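PDB 1SA3: type II restriction enzyme MspI from Moraxella sp., which recognises the double-stranded DNA sequence 5'-CCGG-3' and cleaves it after the first cytosine, leaving 5'-phosphate ends. Local coordinates for residues K60-K65 with V215-K220; V114-K119 with P201-R206; Y131-I136 with L150-Q155; G145-L150 with E173-Y178. All blocks are in the same frame, centred on the assembly; numbering follows the deposited sequence.

Interaction 1. Residues K60-K65 with V215-K220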
# COMPACT_ATOMS: atom_id res chain seq x y z
N LYS E 60 -0.33 12.68 16.57
CA LYS E 60 0.78 13.54 16.17
C LYS E 60 1.81 12.68 15.45
O LYS E 60 2.38 13.10 14.44
CB LYS E 60 1.45 14.22 17.37
CG LYS E 60 2.55 15.19 16.94
CD LYS E 60 3.36 15.74 18.11
CE LYS E 60 4.44 16.71 17.59
NZ LYS E 60 5.40 17.14 18.63
N ASP E 61 2.05 11.47 15.96
CA ASP E 61 3.01 10.57 15.34
C ASP E 61 2.54 10.21 13.93
O ASP E 61 3.32 10.20 12.99
CB ASP E 61 3.18 9.28 16.16
CG ASP E 61 4.14 8.29 15.51
OD1 ASP E 61 5.30 8.67 15.24
OD2 ASP E 61 3.75 7.12 15.27
N ILE E 62 1.25 9.91 13.81
CA ILE E 62 0.65 9.55 12.52
C ILE E 62 0.72 10.72 11.53
O ILE E 62 1.22 10.57 10.41
CB ILE E 62 -0.81 9.11 12.71
CG1 ILE E 62 -0.84 7.84 13.57
CG2 ILE E 62 -1.49 8.90 11.35
CD1 ILE E 62 -2.25 7.45 14.08
N SER E 63 0.23 11.89 11.95
CA SER E 63 0.25 13.05 11.08
C SER E 63 1.69 13.48 10.70
O SER E 63 1.94 13.84 9.55
CB SER E 63 -0.53 14.21 11.73
OG SER E 63 0.01 14.58 12.98
N SER E 64 2.61 13.44 11.66
CA SER E 64 4.01 13.81 11.37
C SER E 64 4.64 12.84 10.37
O SER E 64 5.39 13.25 9.49
CB SER E 64 4.85 13.83 12.65
OG SER E 64 4.54 14.96 13.45
N LYS E 65 4.36 11.55 10.51
CA LYS E 65 4.91 10.57 9.58
C LYS E 65 4.36 10.83 8.18
O LYS E 65 5.07 10.65 7.19
CB LYS E 65 4.56 9.14 10.02
CG LYS E 65 5.42 8.60 11.15
CD LYS E 65 4.90 7.26 11.66
CE LYS E 65 5.79 6.72 12.76
NZ LYS E 65 5.26 5.48 13.39
N VAL E 215 -1.11 -0.72 16.97
CA VAL E 215 0.23 -0.95 17.49
C VAL E 215 1.13 0.18 17.01
O VAL E 215 1.79 0.83 17.81
CB VAL E 215 0.80 -2.29 17.02
CG1 VAL E 215 2.21 -2.46 17.57
CG2 VAL E 215 -0.10 -3.42 17.52
N ASP E 216 1.13 0.43 15.70
CA ASP E 216 1.96 1.49 15.13
C ASP E 216 1.52 1.72 13.69
O ASP E 216 0.59 1.06 13.21
CB ASP E 216 3.44 1.06 15.14
CG ASP E 216 4.40 2.23 15.08
OD1 ASP E 216 3.95 3.38 14.92
OD2 ASP E 216 5.63 2.00 15.20
N VAL E 217 2.17 2.64 13.00
CA VAL E 217 1.85 2.89 11.61
C VAL E 217 3.15 3.20 10.87
O VAL E 217 4.10 3.72 11.45
CB VAL E 217 0.89 4.08 11.44
CG1 VAL E 217 1.60 5.39 11.79
CG2 VAL E 217 0.37 4.13 9.97
N THR E 218 3.18 2.86 9.60
CA THR E 218 4.35 3.13 8.77
C THR E 218 3.78 3.80 7.53
O THR E 218 2.79 3.33 6.96
CB THR E 218 5.08 1.82 8.41
OG1 THR E 218 5.59 1.21 9.61
CG2 THR E 218 6.24 2.11 7.49
N ILE E 219 4.39 4.91 7.12
CA ILE E 219 3.92 5.66 5.95
C ILE E 219 5.12 5.94 5.05
O ILE E 219 6.05 6.64 5.44
CB ILE E 219 3.26 7.00 6.37
CG1 ILE E 219 2.08 6.71 7.32
CG2 ILE E 219 2.77 7.77 5.14
CD1 ILE E 219 1.29 7.93 7.75
N LYS E 220 5.08 5.38 3.85
CA LYS E 220 6.17 5.54 2.89
C LYS E 220 5.74 6.14 1.56
O LYS E 220 4.69 5.78 1.04
CB LYS E 220 6.79 4.17 2.61
CG LYS E 220 7.44 3.49 3.79
CD LYS E 220 8.87 3.97 4.01
CE LYS E 220 9.58 3.10 5.05
NZ LYS E 220 11.02 3.44 5.21
O HOH W 1 2.21 5.61 16.68
O HOH W 2 7.13 8.90 7.33
O HOH W 3 7.11 3.97 14.54
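The ammonium of K65 joins helix 57-69 to edge strand 213-221 through a salt-bridge network with D61 and D216. NZ donates to the backbone O of V217 at 2.9 Å, lying in the carbonyl plane, and makes two salt bridges: NZ to D216 OD1 at 2.9 Å across the contact, and NZ to OD2 of D61, one helical turn back, on the syn lone pair of that oxygen. A water accepts from NZ and donates to D216 OD2. D61 OD2 stands only 3.8 Å from D216 OD1; the shared lysine charge and a water donating to D61 OD2 probably offset that repulsion.

An extended K65 chain makes this reach possible, running past V217 in the opposite direction so that CD packs on V217 CG1 at 3.8 Å. That methyl sits in the crowded position between backbone N and carbonyl carbon (chi1 69°), where it also meets I62 CG1. Further along the strand, I219 CD1 touches I62 O, and another water donates to both K65 O and I219 O.

Over these residues helix and strand run nearly parallel, 10° apart, on the outermost strand of the mixed sheet. I62 also packs on Y37, I38 and I41 of helix 23-41, and V217 reaches I205 and F207 of strand 203-210.

Interaction 2. Residues V114-K119 with P201-R206. With nucleotides of chain A.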
# COMPACT_ATOMS: atom_id res chain seq x y z
N VAL E 114 -2.78 14.29 -2.67
CA VAL E 114 -2.02 13.12 -2.25
C VAL E 114 -2.87 11.85 -2.20
O VAL E 114 -3.54 11.58 -1.20
CB VAL E 114 -1.40 13.30 -0.85
CG1 VAL E 114 -0.42 12.17 -0.55
CG2 VAL E 114 -0.70 14.64 -0.75
N PRO E 115 -2.89 11.07 -3.30
CA PRO E 115 -3.67 9.84 -3.34
C PRO E 115 -3.00 8.86 -2.38
O PRO E 115 -1.76 8.78 -2.30
CB PRO E 115 -3.58 9.42 -4.80
CG PRO E 115 -2.25 9.96 -5.23
CD PRO E 115 -2.27 11.34 -4.61
N LEU E 116 -3.82 8.11 -1.64
CA LEU E 116 -3.29 7.18 -0.65
C LEU E 116 -3.80 5.77 -0.79
O LEU E 116 -4.91 5.54 -1.27
CB LEU E 116 -3.68 7.65 0.76
CG LEU E 116 -3.62 9.13 1.17
CD1 LEU E 116 -4.50 9.32 2.41
CD2 LEU E 116 -2.19 9.55 1.46
N ASN E 117 -2.99 4.82 -0.35
CA ASN E 117 -3.40 3.43 -0.31
C ASN E 117 -3.26 3.12 1.19
O ASN E 117 -2.21 3.35 1.78
CB ASN E 117 -2.48 2.52 -1.12
CG ASN E 117 -2.90 1.06 -1.04
OD1 ASN E 117 -2.46 0.33 -0.16
ND2 ASN E 117 -3.77 0.64 -1.96
N ILE E 118 -4.32 2.60 1.79
CA ILE E 118 -4.31 2.33 3.23
C ILE E 118 -4.70 0.90 3.56
O ILE E 118 -5.70 0.41 3.06
CB ILE E 118 -5.28 3.28 3.97
CG1 ILE E 118 -5.02 4.72 3.52
CG2 ILE E 118 -5.11 3.14 5.49
CD1 ILE E 118 -6.01 5.75 4.07
N LYS E 119 -3.91 0.25 4.41
CA LYS E 119 -4.18 -1.12 4.82
C LYS E 119 -3.90 -1.32 6.30
O LYS E 119 -3.27 -0.48 6.95
CB LYS E 119 -3.29 -2.11 4.06
CG LYS E 119 -3.49 -2.16 2.56
CD LYS E 119 -2.53 -3.20 1.95
CE LYS E 119 -2.52 -3.09 0.43
NZ LYS E 119 -3.90 -3.18 -0.15
N PRO E 201 -1.69 5.86 -6.19
CA PRO E 201 -1.34 6.29 -4.82
C PRO E 201 0.09 6.81 -4.74
O PRO E 201 0.99 6.25 -5.38
CB PRO E 201 -1.51 5.01 -3.99
CG PRO E 201 -2.41 4.15 -4.82
CD PRO E 201 -1.98 4.42 -6.23
N ASP E 202 0.30 7.86 -3.95
CA ASP E 202 1.61 8.46 -3.75
C ASP E 202 2.24 8.01 -2.44
O ASP E 202 3.46 8.07 -2.27
CB ASP E 202 1.52 9.99 -3.74
CG ASP E 202 1.33 10.58 -5.13
OD1 ASP E 202 1.55 9.85 -6.11
OD2 ASP E 202 0.96 11.77 -5.22
N LEU E 203 1.39 7.59 -1.50
CA LEU E 203 1.85 7.14 -0.20
C LEU E 203 1.20 5.82 0.16
O LEU E 203 0.02 5.60 -0.14
CB LEU E 203 1.49 8.16 0.88
CG LEU E 203 2.10 9.56 0.88
CD1 LEU E 203 1.54 10.33 2.08
CD2 LEU E 203 3.62 9.47 0.97
N LEU E 204 1.96 4.94 0.80
CA LEU E 204 1.44 3.65 1.23
C LEU E 204 1.43 3.71 2.76
O LEU E 204 2.49 3.81 3.41
CB LEU E 204 2.35 2.51 0.76
CG LEU E 204 2.68 2.53 -0.74
CD1 LEU E 204 3.60 1.36 -1.07
CD2 LEU E 204 1.38 2.47 -1.57
N ILE E 205 0.23 3.68 3.32
CA ILE E 205 0.03 3.76 4.77
C ILE E 205 -0.28 2.36 5.27
O ILE E 205 -1.22 1.73 4.80
CB ILE E 205 -1.15 4.71 5.11
CG1 ILE E 205 -0.84 6.11 4.58
CG2 ILE E 205 -1.40 4.74 6.61
CD1 ILE E 205 -1.95 7.13 4.83
N ARG E 206 0.51 1.88 6.22
CA ARG E 206 0.32 0.55 6.78
C ARG E 206 0.16 0.59 8.30
O ARG E 206 1.12 0.86 9.02
CB ARG E 206 1.50 -0.35 6.43
CG ARG E 206 1.74 -0.54 4.94
CD ARG E 206 0.60 -1.27 4.27
NE ARG E 206 0.88 -1.52 2.85
CZ ARG E 206 1.86 -2.29 2.41
NH1 ARG E 206 2.67 -2.90 3.26
NH2 ARG E 206 2.05 -2.44 1.10
P DG A 6 -6.44 -4.99 4.42
OP1 DG A 6 -6.41 -3.80 5.32
OP2 DG A 6 -5.31 -5.22 3.47
O5' DG A 6 -6.63 -6.31 5.27
C5' DG A 6 -5.63 -7.32 5.30
C4' DG A 6 -6.17 -8.56 5.97
O4' DG A 6 -6.87 -9.30 4.94
C3' DG A 6 -5.08 -9.49 6.47
O3' DG A 6 -4.89 -9.47 7.87
C2' DG A 6 -5.51 -10.88 6.05
C1' DG A 6 -6.61 -10.69 5.02
N9 DG A 6 -6.02 -11.13 3.75
C8 DG A 6 -5.47 -10.34 2.76
N7 DG A 6 -4.87 -11.04 1.82
C5 DG A 6 -5.07 -12.36 2.20
C6 DG A 6 -4.63 -13.57 1.58
O6 DG A 6 -3.96 -13.72 0.55
N1 DG A 6 -5.05 -14.69 2.30
C2 DG A 6 -5.78 -14.66 3.48
N2 DG A 6 -6.08 -15.85 4.04
N3 DG A 6 -6.18 -13.53 4.06
C4 DG A 6 -5.79 -12.43 3.38
O HOH W 4 -0.65 0.61 2.08
O HOH W 5 0.19 -1.02 -0.46
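I205 puts CG1 anti to its carbonyl carbon (chi1 -60°) and CD1 fully extended, and I118 adopts nearly the same torsions, so the two side chains lie side by side, pointing the same way, with I118 CG1 4.1 Å from I205 CD1. L116 and L203 pair likewise on this face, CD2 of L116 meeting CD1 of L203, which V114 CG1 also touches. On the face of N117 and K119, N117 CB packs against L204 CD2 and P201 CB, and CG anti to the backbone N (chi1 179°) sets the direction of the amide.

The two strands are parallel neighbours inside the mixed sheet of the PDDEXK nuclease fold. N117, paired with L204, bonds to the residues before and after it, as in a parallel ladder: its N donates to L203 O, and its O accepts from I205 N at 2.9 Å, nearly along the C=O axis. K119 N then donates to I205 O. At the start of the pairing, D202 N comes to P115 O from above the carbonyl plane, at 2.8 Å.

R206 bends at chi2 (-65°), bringing NE to 3.9 Å from K119 CD. Two waters link its guanidinium to N117 OD1, while R206 NH1 pairs with the C-terminal carboxylate of G262 and N117 ND2 donates to K97 O. I118 N donates to D99, a sodium ligand with E35 and D84. K119 CA lies 3.5 Å from OP1 of DG6 of chain A.

Interaction 3. Residues Y131-I136 with L150-Q155; sequences YDVETI and LIRKHQ
D132 is the N-cap of helix 133-140, and a glutamine from helix 146-157 reaches across to this capped helix start. Q155 leaves its backbone with CG anti to N (chi1 170°), and the chain stays extended, carrying CB and CG straight out to the amide. There CD stands 3.6 Å from V133 N, and the two amide atoms divide the work. OE1 accepts from V133 N at 2.7 Å, in the carbonyl plane and on a lone pair; NE2 donates to D132 OD1 at 2.8 Å, meeting the carboxylate from above its plane. The other carboxylate oxygen, OD2, caps E134 N, so one aspartate serves both the helix start and the glutamine. With both ends bonded, the amide's flip state is fixed.

V133 packs alongside the glutamine. CG2 meets I151 CG2 at 3.6 Å, and CG1, in the crowded position between backbone N and carbonyl carbon (chi1 61°), lies against R152 NH1 and Q155 NE2. I151 and Q155 also pack on M258 of strand 258-261. Nearer the surface, R152, anchored through NE to E149, turns at chi3 (-55°) toward E134, whose OE1 pairs with K148. E134 OE2 lies in the guanidinium plane, 3.2 Å from R152 NH2 and weakly bonded to NH1.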
# COMPACT_ATOMS: atom_id res chain seq x y z
N TYR E 131 -2.55 -10.39 -9.88
CA TYR E 131 -2.61 -10.11 -11.31
C TYR E 131 -2.30 -11.34 -12.14
O TYR E 131 -1.67 -12.28 -11.66
CB TYR E 131 -1.56 -9.06 -11.72
CG TYR E 131 -1.52 -7.77 -10.94
CD1 TYR E 131 -0.51 -7.53 -10.01
CD2 TYR E 131 -2.43 -6.75 -11.19
CE1 TYR E 131 -0.40 -6.32 -9.36
CE2 TYR E 131 -2.33 -5.51 -10.54
CZ TYR E 131 -1.31 -5.31 -9.63
OH TYR E 131 -1.18 -4.11 -8.98
N ASP E 132 -2.71 -11.31 -13.40
CA ASP E 132 -2.39 -12.39 -14.31
C ASP E 132 -1.02 -11.99 -14.88
O ASP E 132 -0.72 -10.81 -14.99
CB ASP E 132 -3.39 -12.48 -15.46
CG ASP E 132 -2.98 -13.50 -16.48
OD1 ASP E 132 -3.04 -14.71 -16.16
OD2 ASP E 132 -2.59 -13.10 -17.60
N VAL E 133 -0.21 -12.98 -15.24
CA VAL E 133 1.11 -12.72 -15.77
C VAL E 133 1.13 -11.73 -16.94
O VAL E 133 1.98 -10.85 -16.99
CB VAL E 133 1.77 -14.05 -16.23
CG1 VAL E 133 0.94 -14.69 -17.33
CG2 VAL E 133 3.19 -13.79 -16.71
N GLU E 134 0.19 -11.85 -17.87
CA GLU E 134 0.17 -10.95 -19.03
C GLU E 134 -0.05 -9.50 -18.63
O GLU E 134 0.49 -8.57 -19.25
CB GLU E 134 -0.91 -11.39 -20.02
CG GLU E 134 -0.69 -12.77 -20.65
CD GLU E 134 0.51 -12.82 -21.59
OE1 GLU E 134 1.01 -11.74 -21.98
OE2 GLU E 134 0.95 -13.93 -21.94
N THR E 135 -0.86 -9.29 -17.60
CA THR E 135 -1.16 -7.95 -17.12
C THR E 135 0.11 -7.32 -16.54
O THR E 135 0.41 -6.15 -16.80
CB THR E 135 -2.26 -8.00 -16.06
OG1 THR E 135 -3.40 -8.67 -16.60
CG2 THR E 135 -2.66 -6.60 -15.61
N ILE E 136 0.85 -8.10 -15.77
CA ILE E 136 2.09 -7.63 -15.16
C ILE E 136 3.11 -7.27 -16.24
O ILE E 136 3.69 -6.18 -16.25
CB ILE E 136 2.72 -8.72 -14.28
CG1 ILE E 136 1.73 -9.13 -13.18
CG2 ILE E 136 4.03 -8.23 -13.70
CD1 ILE E 136 2.14 -10.37 -12.41
N LEU E 150 8.99 -17.80 -17.26
CA LEU E 150 9.37 -18.21 -15.91
C LEU E 150 8.34 -17.62 -14.95
O LEU E 150 7.93 -18.27 -13.98
CB LEU E 150 10.79 -17.72 -15.58
CG LEU E 150 11.92 -18.49 -16.29
CD1 LEU E 150 13.25 -17.75 -16.12
CD2 LEU E 150 12.02 -19.90 -15.73
N ILE E 151 7.91 -16.39 -15.23
CA ILE E 151 6.90 -15.78 -14.38
C ILE E 151 5.61 -16.59 -14.54
O ILE E 151 4.93 -16.88 -13.55
CB ILE E 151 6.64 -14.31 -14.78
CG1 ILE E 151 7.90 -13.48 -14.54
CG2 ILE E 151 5.46 -13.75 -13.96
CD1 ILE E 151 7.83 -12.04 -15.05
N ARG E 152 5.28 -16.96 -15.77
CA ARG E 152 4.07 -17.74 -16.02
C ARG E 152 4.14 -19.09 -15.32
O ARG E 152 3.12 -19.60 -14.86
CB ARG E 152 3.85 -17.97 -17.52
CG ARG E 152 2.45 -18.49 -17.87
CD ARG E 152 2.39 -19.15 -19.24
NE ARG E 152 2.87 -18.29 -20.32
CZ ARG E 152 2.28 -17.18 -20.74
NH1 ARG E 152 1.16 -16.76 -20.17
NH2 ARG E 152 2.81 -16.48 -21.73
N LYS E 153 5.33 -19.68 -15.26
CA LYS E 153 5.50 -20.97 -14.60
C LYS E 153 5.14 -20.82 -13.13
O LYS E 153 4.49 -21.69 -12.55
CB LYS E 153 6.94 -21.47 -14.72
CG LYS E 153 7.18 -22.78 -13.98
CD LYS E 153 8.62 -23.27 -14.12
CE LYS E 153 8.85 -24.57 -13.35
NZ LYS E 153 7.90 -25.65 -13.76
N HIS E 154 5.58 -19.72 -12.54
CA HIS E 154 5.30 -19.44 -11.13
C HIS E 154 3.79 -19.32 -10.95
O HIS E 154 3.21 -19.86 -10.01
CB HIS E 154 5.98 -18.14 -10.71
CG HIS E 154 6.16 -18.00 -9.23
ND1 HIS E 154 5.10 -17.92 -8.36
CD2 HIS E 154 7.28 -17.95 -8.47
CE1 HIS E 154 5.55 -17.83 -7.12
NE2 HIS E 154 6.87 -17.84 -7.16
N GLN E 155 3.14 -18.61 -11.87
CA GLN E 155 1.69 -18.45 -11.79
C GLN E 155 1.00 -19.80 -11.88
O GLN E 155 0.14 -20.12 -11.06
CB GLN E 155 1.20 -17.54 -12.92
CG GLN E 155 -0.32 -17.49 -13.09
CD GLN E 155 -0.77 -16.34 -14.00
OE1 GLN E 155 -0.61 -15.16 -13.66
NE2 GLN E 155 -1.33 -16.69 -15.15

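Interaction 4. Residues G145-L150 with E173-Y178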
# COMPACT_ATOMS: atom_id res chain seq x y z
N GLY E 145 8.98 -14.27 -24.06
CA GLY E 145 10.34 -14.73 -23.89
C GLY E 145 10.53 -15.57 -22.64
O GLY E 145 9.57 -15.97 -21.99
N GLU E 146 11.79 -15.84 -22.32
CA GLU E 146 12.14 -16.65 -21.16
C GLU E 146 11.66 -16.02 -19.85
O GLU E 146 11.18 -16.73 -18.96
CB GLU E 146 13.65 -16.87 -21.11
CG GLU E 146 14.14 -17.61 -19.89
CD GLU E 146 15.62 -17.93 -19.95
OE1 GLU E 146 16.43 -17.01 -20.23
OE2 GLU E 146 15.99 -19.10 -19.72
N LEU E 147 11.79 -14.71 -19.73
CA LEU E 147 11.37 -14.02 -18.52
C LEU E 147 9.87 -14.20 -18.33
O LEU E 147 9.43 -14.64 -17.28
CB LEU E 147 11.71 -12.53 -18.60
CG LEU E 147 11.27 -11.67 -17.40
CD1 LEU E 147 11.65 -12.34 -16.09
CD2 LEU E 147 11.91 -10.29 -17.50
N LYS E 148 9.08 -13.88 -19.36
CA LYS E 148 7.64 -14.03 -19.23
C LYS E 148 7.24 -15.46 -18.88
O LYS E 148 6.39 -15.68 -18.03
CB LYS E 148 6.92 -13.62 -20.52
CG LYS E 148 5.41 -13.91 -20.48
CD LYS E 148 4.67 -13.45 -21.73
CE LYS E 148 4.71 -11.93 -21.89
NZ LYS E 148 3.88 -11.46 -23.03
N GLU E 149 7.87 -16.45 -19.52
CA GLU E 149 7.54 -17.84 -19.24
C GLU E 149 7.90 -18.31 -17.84
O GLU E 149 7.19 -19.14 -17.27
CB GLU E 149 8.18 -18.76 -20.28
CG GLU E 149 7.60 -18.59 -21.67
CD GLU E 149 6.08 -18.63 -21.69
OE1 GLU E 149 5.50 -19.54 -21.06
OE2 GLU E 149 5.46 -17.76 -22.34
N LEU E 150 8.99 -17.80 -17.26
CA LEU E 150 9.37 -18.21 -15.91
C LEU E 150 8.34 -17.62 -14.95
O LEU E 150 7.93 -18.27 -13.98
CB LEU E 150 10.79 -17.72 -15.58
CG LEU E 150 11.92 -18.49 -16.29
CD1 LEU E 150 13.25 -17.75 -16.12
CD2 LEU E 150 12.02 -19.90 -15.73
N GLU E 173 17.91 -13.17 -12.32
CA GLU E 173 18.84 -12.52 -13.24
C GLU E 173 18.14 -11.71 -14.32
O GLU E 173 18.49 -10.55 -14.55
CB GLU E 173 19.73 -13.59 -13.89
CG GLU E 173 20.65 -13.07 -14.97
CD GLU E 173 21.61 -14.13 -15.48
OE1 GLU E 173 21.14 -15.24 -15.81
OE2 GLU E 173 22.83 -13.86 -15.55
N LEU E 174 17.15 -12.31 -14.97
CA LEU E 174 16.42 -11.63 -16.04
C LEU E 174 15.51 -10.50 -15.56
O LEU E 174 15.21 -9.57 -16.30
CB LEU E 174 15.57 -12.64 -16.83
CG LEU E 174 16.33 -13.65 -17.71
CD1 LEU E 174 15.34 -14.59 -18.39
CD2 LEU E 174 17.15 -12.89 -18.75
N LEU E 175 15.08 -10.58 -14.31
CA LEU E 175 14.18 -9.57 -13.77
C LEU E 175 14.93 -8.33 -13.29
O LEU E 175 14.38 -7.23 -13.29
CB LEU E 175 13.39 -10.18 -12.61
CG LEU E 175 12.17 -9.44 -12.07
CD1 LEU E 175 11.15 -9.22 -13.18
CD2 LEU E 175 11.57 -10.28 -10.94
N GLU E 176 16.19 -8.51 -12.91
CA GLU E 176 17.04 -7.44 -12.40
C GLU E 176 16.84 -6.07 -13.06
O GLU E 176 16.67 -5.07 -12.37
CB GLU E 176 18.51 -7.86 -12.48
CG GLU E 176 19.46 -6.95 -11.71
CD GLU E 176 19.81 -5.69 -12.46
OE1 GLU E 176 20.35 -4.75 -11.83
OE2 GLU E 176 19.56 -5.63 -13.69
N PRO E 177 16.84 -6.02 -14.40
CA PRO E 177 16.66 -4.73 -15.07
C PRO E 177 15.28 -4.11 -14.83
O PRO E 177 15.12 -2.90 -14.93
CB PRO E 177 16.86 -5.08 -16.55
CG PRO E 177 17.75 -6.29 -16.51
CD PRO E 177 17.15 -7.08 -15.37
N TYR E 178 14.29 -4.94 -14.52
CA TYR E 178 12.92 -4.46 -14.30
C TYR E 178 12.51 -4.32 -12.84
O TYR E 178 11.38 -3.93 -12.57
CB TYR E 178 11.91 -5.39 -14.98
CG TYR E 178 12.10 -5.60 -16.46
CD1 TYR E 178 12.93 -6.61 -16.94
CD2 TYR E 178 11.43 -4.80 -17.38
CE1 TYR E 178 13.07 -6.83 -18.31
CE2 TYR E 178 11.56 -5.01 -18.74
CZ TYR E 178 12.38 -6.03 -19.20
OH TYR E 178 12.50 -6.25 -20.56
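Apolar packing carries most of this contact, where the first turn of helix 146-157 meets the C-terminal end of helix 165-175. L147 is the central side chain: CG goes anti to the backbone N (chi1 178°), and both methyls meet the neighbouring segment. CD1 rests 4.0 Å from L174 CB and also approaches L175 CD1 at 4.3 Å. CD2 touches L174 O and packs obliquely on the Y178 ring, 3.7 Å from CE1. L147 and L174 slide past each other in opposite directions, and L174 CD1 reaches back to the helix start; L150 CD1 touches it more loosely.

The extended, charged E146 crosses L174 at about a right angle, with CG 3.6 Å and OE1 3.2 Å from L174 CD1. Its carboxylate has its polar partner outside, in R170 of helix 165-175, which also pairs with E173.

Backbone bonds shape each side separately. G145, the N-cap, accepts from E149 N, and Y178 N closes on L175 O at 2.6 Å, in the turn that presents the ring to L147.

Across the two segments the packing is apolar and carries little directionality, so the salt bridge from E146 to R170 supplies a directional link between the same two helices.

How the interactions relate
Interactions 1 and 2 belong to the mixed sheet and join along its strands: T218 O and K220 O probably accept hydrogen bonds from R206 N and L204 N. Interaction 2 is the buried core pairing, built on a parallel backbone ladder beside the sodium site and the DNA; interaction 1 is the partly buried flank, where a helix meets the edge strand through a charge cluster and waters. Interactions 3 and 4 lie across the chain's centre from interaction 1 and share helix 146-157 and L150; the E134 to K148 salt bridge connects them. Interaction 3 combines side-chain hydrogen bonds, a cap and a salt bridge, whereas interaction 4, farther out, is chiefly leucine packing.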